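Local coordinates for digeranylgeranylglycerophospholipid reductase (Sulfolobus acidocaldarius, PDB 4OPC), which reduces the double bonds of the geranylgeranyl chains of archaeal membrane lipid precursors, using bound FAD, to give saturated archaeols, at residues A343-F351 and E379-H387. Numbering follows the deposited sequence. Where two conformers were deposited one is given.
Sequences AKQASLDIF and EASEKGDLH. With PGT ((1S)-2-{[{[(2R)-2,3-dihydroxypropyl]oxy}(hydroxy)phosphoryl]oxy}-1-[(palmitoyloxy)methyl]ethyl stearate), chain C.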
loop_
_atom_site.group_PDB
_atom_site.type_symbol
_atom_site.label_atom_id
_atom_site.label_comp_id
_atom_site.label_asym_id
_atom_site.label_seq_id
_atom_site.Cartn_x
_atom_site.Cartn_y
_atom_site.Cartn_z
ATOM N N ALA A 343 -2.928 5.974 -11.099
ATOM C CA ALA A 343 -2.721 7.344 -11.565
ATOM C C ALA A 343 -2.769 8.293 -10.376
ATOM O O ALA A 343 -1.939 9.202 -10.246
ATOM C CB ALA A 343 -3.770 7.721 -12.600
ATOM N N LYS A 344 -3.742 8.080 -9.501
ATOM C CA LYS A 344 -3.809 8.820 -8.246
ATOM C C LYS A 344 -2.540 8.651 -7.415
ATOM O O LYS A 344 -2.021 9.622 -6.859
ATOM C CB LYS A 344 -5.011 8.358 -7.428
ATOM C CG LYS A 344 -4.859 8.659 -5.948
ATOM C CD LYS A 344 -6.107 8.372 -5.208
ATOM C CE LYS A 344 -6.468 6.915 -5.299
ATOM N NZ LYS A 344 -7.701 6.735 -4.523
ATOM N N GLN A 345 -2.037 7.422 -7.325
ATOM C CA GLN A 345 -0.805 7.162 -6.606
ATOM C C GLN A 345 0.338 7.983 -7.135
ATOM O O GLN A 345 1.144 8.493 -6.365
ATOM C CB GLN A 345 -0.390 5.706 -6.778
ATOM C CG GLN A 345 -0.773 4.791 -5.688
ATOM C CD GLN A 345 -0.237 3.402 -5.961
ATOM O OE1 GLN A 345 -0.881 2.617 -6.625
ATOM N NE2 GLN A 345 0.967 3.119 -5.490
ATOM N N ALA A 346 0.446 8.076 -8.456
ATOM C CA ALA A 346 1.548 8.810 -9.069
ATOM C C ALA A 346 1.509 10.282 -8.668
ATOM O O ALA A 346 2.531 10.875 -8.322
ATOM C CB ALA A 346 1.498 8.678 -10.584
ATOM N N SER A 347 0.325 10.881 -8.730
ATOM C CA SER A 347 0.129 12.252 -8.284
ATOM C C SER A 347 0.541 12.413 -6.821
ATOM O O SER A 347 1.205 13.389 -6.439
ATOM C CB SER A 347 -1.345 12.624 -8.447
ATOM O OG SER A 347 -1.594 13.952 -8.022
ATOM N N LEU A 348 0.142 11.456 -5.996
ATOM C CA LEU A 348 0.439 11.518 -4.570
ATOM C C LEU A 348 1.911 11.256 -4.263
ATOM O O LEU A 348 2.403 11.682 -3.221
ATOM C CB LEU A 348 -0.479 10.577 -3.797
ATOM C CG LEU A 348 -1.936 11.034 -3.817
ATOM C CD1 LEU A 348 -2.790 9.996 -3.112
ATOM C CD2 LEU A 348 -2.111 12.422 -3.179
ATOM N N ASP A 349 2.619 10.585 -5.170
ATOM C CA ASP A 349 4.063 10.370 -5.032
ATOM C C ASP A 349 4.757 11.746 -5.056
ATOM O O ASP A 349 5.647 12.027 -4.253
ATOM C CB ASP A 349 4.521 9.419 -6.161
ATOM C CG ASP A 349 5.939 8.879 -6.001
ATOM O OD1 ASP A 349 6.723 9.370 -5.155
ATOM O OD2 ASP A 349 6.281 7.965 -6.779
ATOM N N ILE A 350 4.317 12.629 -5.949
ATOM C CA ILE A 350 4.800 14.012 -6.000
ATOM C C ILE A 350 4.441 14.756 -4.713
ATOM O O ILE A 350 5.288 15.400 -4.077
ATOM C CB ILE A 350 4.178 14.773 -7.198
ATOM C CG1 ILE A 350 4.708 14.224 -8.524
ATOM C CG2 ILE A 350 4.461 16.257 -7.103
ATOM C CD1 ILE A 350 6.173 14.518 -8.782
ATOM N N PHE A 351 3.174 14.673 -4.316
ATOM C CA PHE A 351 2.700 15.411 -3.153
ATOM C C PHE A 351 3.436 14.983 -1.879
ATOM O O PHE A 351 3.861 15.835 -1.089
ATOM C CB PHE A 351 1.173 15.268 -3.039
ATOM C CG PHE A 351 0.526 16.222 -2.075
ATOM C CD1 PHE A 351 0.861 17.567 -2.053
ATOM C CD2 PHE A 351 -0.465 15.778 -1.223
ATOM C CE1 PHE A 351 0.246 18.437 -1.161
ATOM C CE2 PHE A 351 -1.082 16.648 -0.337
ATOM C CZ PHE A 351 -0.729 17.982 -0.323
ATOM N N GLU A 379 -9.802 15.452 -1.014
ATOM C CA GLU A 379 -9.795 15.401 -2.471
ATOM C C GLU A 379 -8.416 14.993 -2.996
ATOM O O GLU A 379 -8.315 14.218 -3.944
ATOM C CB GLU A 379 -10.204 16.761 -3.046
ATOM C CG GLU A 379 -10.240 16.834 -4.566
ATOM C CD GLU A 379 -11.561 16.381 -5.148
ATOM O OE1 GLU A 379 -12.346 15.738 -4.421
ATOM O OE2 GLU A 379 -11.815 16.676 -6.336
ATOM N N ALA A 380 -7.359 15.520 -2.385
ATOM C CA ALA A 380 -6.003 15.100 -2.732
ATOM C C ALA A 380 -5.788 13.613 -2.422
ATOM O O ALA A 380 -5.332 12.857 -3.275
ATOM C CB ALA A 380 -4.968 15.958 -2.008
ATOM N N SER A 381 -6.140 13.201 -1.207
ATOM C CA SER A 381 -5.949 11.824 -0.757
ATOM C C SER A 381 -6.730 10.812 -1.580
ATOM O O SER A 381 -6.242 9.705 -1.841
ATOM C CB SER A 381 -6.352 11.690 0.718
ATOM O OG SER A 381 -5.504 12.454 1.556
ATOM N N GLU A 382 -7.947 11.174 -1.980
ATOM C CA GLU A 382 -8.846 10.225 -2.624
ATOM C C GLU A 382 -8.853 10.278 -4.155
ATOM O O GLU A 382 -9.147 9.284 -4.810
ATOM C CB GLU A 382 -10.269 10.377 -2.077
ATOM C CG GLU A 382 -10.395 9.999 -0.609
ATOM C CD GLU A 382 -11.835 9.812 -0.174
ATOM O OE1 GLU A 382 -12.734 10.422 -0.796
ATOM O OE2 GLU A 382 -12.068 9.047 0.787
ATOM N N LYS A 383 -8.526 11.431 -4.725
ATOM C CA LYS A 383 -8.515 11.553 -6.177
ATOM C C LYS A 383 -7.135 11.903 -6.727
ATOM O O LYS A 383 -6.881 11.757 -7.921
ATOM C CB LYS A 383 -9.558 12.572 -6.638
ATOM C CG LYS A 383 -10.955 12.276 -6.127
ATOM C CD LYS A 383 -12.000 13.103 -6.855
ATOM C CE LYS A 383 -13.379 12.863 -6.274
ATOM N NZ LYS A 383 -14.425 13.636 -7.000
ATOM N N GLY A 384 -6.243 12.340 -5.846
ATOM C CA GLY A 384 -4.910 12.757 -6.248
ATOM C C GLY A 384 -4.904 14.108 -6.927
ATOM O O GLY A 384 -3.971 14.450 -7.648
ATOM N N ASP A 385 -5.951 14.888 -6.691
ATOM C CA ASP A 385 -6.073 16.186 -7.332
ATOM C C ASP A 385 -5.843 17.323 -6.359
ATOM O O ASP A 385 -6.369 17.336 -5.248
ATOM C CB ASP A 385 -7.447 16.339 -7.981
ATOM C CG ASP A 385 -7.635 15.414 -9.158
ATOM O OD1 ASP A 385 -6.618 15.019 -9.767
ATOM O OD2 ASP A 385 -8.796 15.086 -9.477
ATOM N N LEU A 386 -5.030 18.273 -6.786
ATOM C CA LEU A 386 -4.855 19.510 -6.058
ATOM C C LEU A 386 -5.103 20.595 -7.084
ATOM O O LEU A 386 -4.219 20.924 -7.870
ATOM C CB LEU A 386 -3.441 19.607 -5.488
ATOM C CG LEU A 386 -3.075 20.929 -4.815
ATOM C CD1 LEU A 386 -4.064 21.250 -3.712
ATOM C CD2 LEU A 386 -1.658 20.866 -4.267
ATOM N N HIS A 387 -6.326 21.114 -7.108
ATOM C CA HIS A 387 -6.739 21.995 -8.188
ATOM C C HIS A 387 -5.964 23.299 -8.116
ATOM O O HIS A 387 -5.733 23.824 -7.026
ATOM C CB HIS A 387 -8.253 22.222 -8.161
ATOM C CG HIS A 387 -9.049 20.961 -8.303
ATOM N ND1 HIS A 387 -9.170 20.289 -9.500
ATOM C CD2 HIS A 387 -9.738 20.234 -7.393
ATOM C CE1 HIS A 387 -9.913 19.211 -9.324
ATOM N NE2 HIS A 387 -10.269 19.153 -8.054
HETATM C C48 PGT C . 4.232 11.100 4.516
HETATM C C47 PGT C . 4.429 9.935 3.568
HETATM C C46 PGT C . 4.638 8.666 4.369
HETATM C C45 PGT C . 3.467 8.468 5.311
HETATM C C44 PGT C . 3.290 7.000 5.640
HETATM C C43 PGT C . 3.769 6.724 7.053
HETATM C C42 PGT C . 3.737 5.230 7.286
HETATM C C41 PGT C . 2.293 4.795 7.283
HETATM C C40 PGT C . 2.117 3.555 8.124
HETATM C C39 PGT C . 0.705 3.581 8.664
HETATM C C38 PGT C . -0.272 3.663 7.519
HETATM C C37 PGT C . -1.660 3.864 8.079
HETATM C C36 PGT C . -2.637 3.836 6.929
HETATM C C35 PGT C . -3.987 4.357 7.364
HETATM C C34 PGT C . -4.948 4.255 6.195
HETATM C C33 PGT C . -6.212 5.050 6.442
HETATM C C32 PGT C . -7.422 4.338 5.869
HETATM C C31 PGT C . -7.570 4.553 4.371
HETATM O O31 PGT C . -7.666 3.571 3.659
HETATM O O2 PGT C . -7.588 5.846 3.792
HETATM C C2 PGT C . -8.852 6.376 3.439
HETATM C C1 PGT C . -9.367 5.864 2.109
HETATM O O3P PGT C . -8.719 4.733 1.560
HETATM P P PGT C . -7.970 4.900 0.172
HETATM O O1P PGT C . -7.270 6.238 0.269
HETATM O O2P PGT C . -6.960 3.787 -0.064
HETATM O O4P PGT C . -8.966 4.928 -1.070
HETATM C C4 PGT C . -10.359 5.121 -0.931
HETATM C C5 PGT C . -11.030 5.232 -2.281
HETATM O O5 PGT C . -12.010 4.226 -2.402
HETATM C C6 PGT C . -9.998 5.082 -3.373
HETATM O O6 PGT C . -10.131 3.843 -4.030
HETATM C C3 PGT C . -8.798 7.882 3.252
HETATM O O3 PGT C . -8.509 8.584 4.437
HETATM C C11 PGT C . -7.754 9.749 4.202
HETATM O O11 PGT C . -8.052 10.489 3.286
HETATM C C12 PGT C . -6.565 10.074 5.084
HETATM C C13 PGT C . -6.203 11.539 4.973
HETATM C C14 PGT C . -4.998 11.817 5.848
HETATM C C15 PGT C . -3.734 11.808 5.016
HETATM C C16 PGT C . -2.548 12.223 5.862
HETATM C C17 PGT C . -1.793 13.318 5.141
HETATM C C18 PGT C . -0.798 13.979 6.070
HETATM C C19 PGT C . -0.277 15.254 5.437
HETATM C C20 PGT C . -1.350 16.324 5.419
HETATM C C21 PGT C . -0.861 17.549 6.165
HETATM C C22 PGT C . -1.445 18.808 5.560
HETATM C C23 PGT C . -0.525 19.969 5.873
HETATM C C24 PGT C . -0.919 21.183 5.061
HETATM C C25 PGT C . 0.283 21.702 4.302
HETATM C C26 PGT C . -0.052 21.813 2.829
HETATM O O HOH W 1 -6.746 7.199 -1.945
#
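Lys-344 reaches from helix 332-357 to the C-terminal end of helix 374-383, where NZ donates to Glu-382 O at 2.9 Å. The ammonium sits above the carbonyl plane, 45° out of it. The chain runs out with CG anti to the backbone N (chi1 158°), passing CD over that same carbonyl, and the bend at chi3 (62°) then turns CE and NZ back to it. NZ also donates to a water, at 2.8 Å, which lies between it, Ser-381 O and the PGT phosphate oxygen O1P. Ser-381 keeps its own hydroxyl for Leu-377 O, one turn back.

On the other flank, Ser-347 OG donates to Gly-384 O; the 2.5 Å length is doubtful, belonging to one of two modelled positions of Ser-347. Gly-384 leaves the helix with positive phi, and a CB there would press on Lys-344 O and Ser-347 CB. Leu-348 CD2 packs 3.3 Å from Ala-380 O, and farther along the helix the Phe-351 ring meets Ala-380 CB and Leu-386 CD2. A methionine in place of Lys-344 would probably leave Glu-382 O without this donor and the phosphate-bound water without its link to a positive charge. With Tyr-341, His-298 and His-56 bonding PGT directly, the contact couples a helix C-terminus to the lipid headgroup pocket through one buried cation.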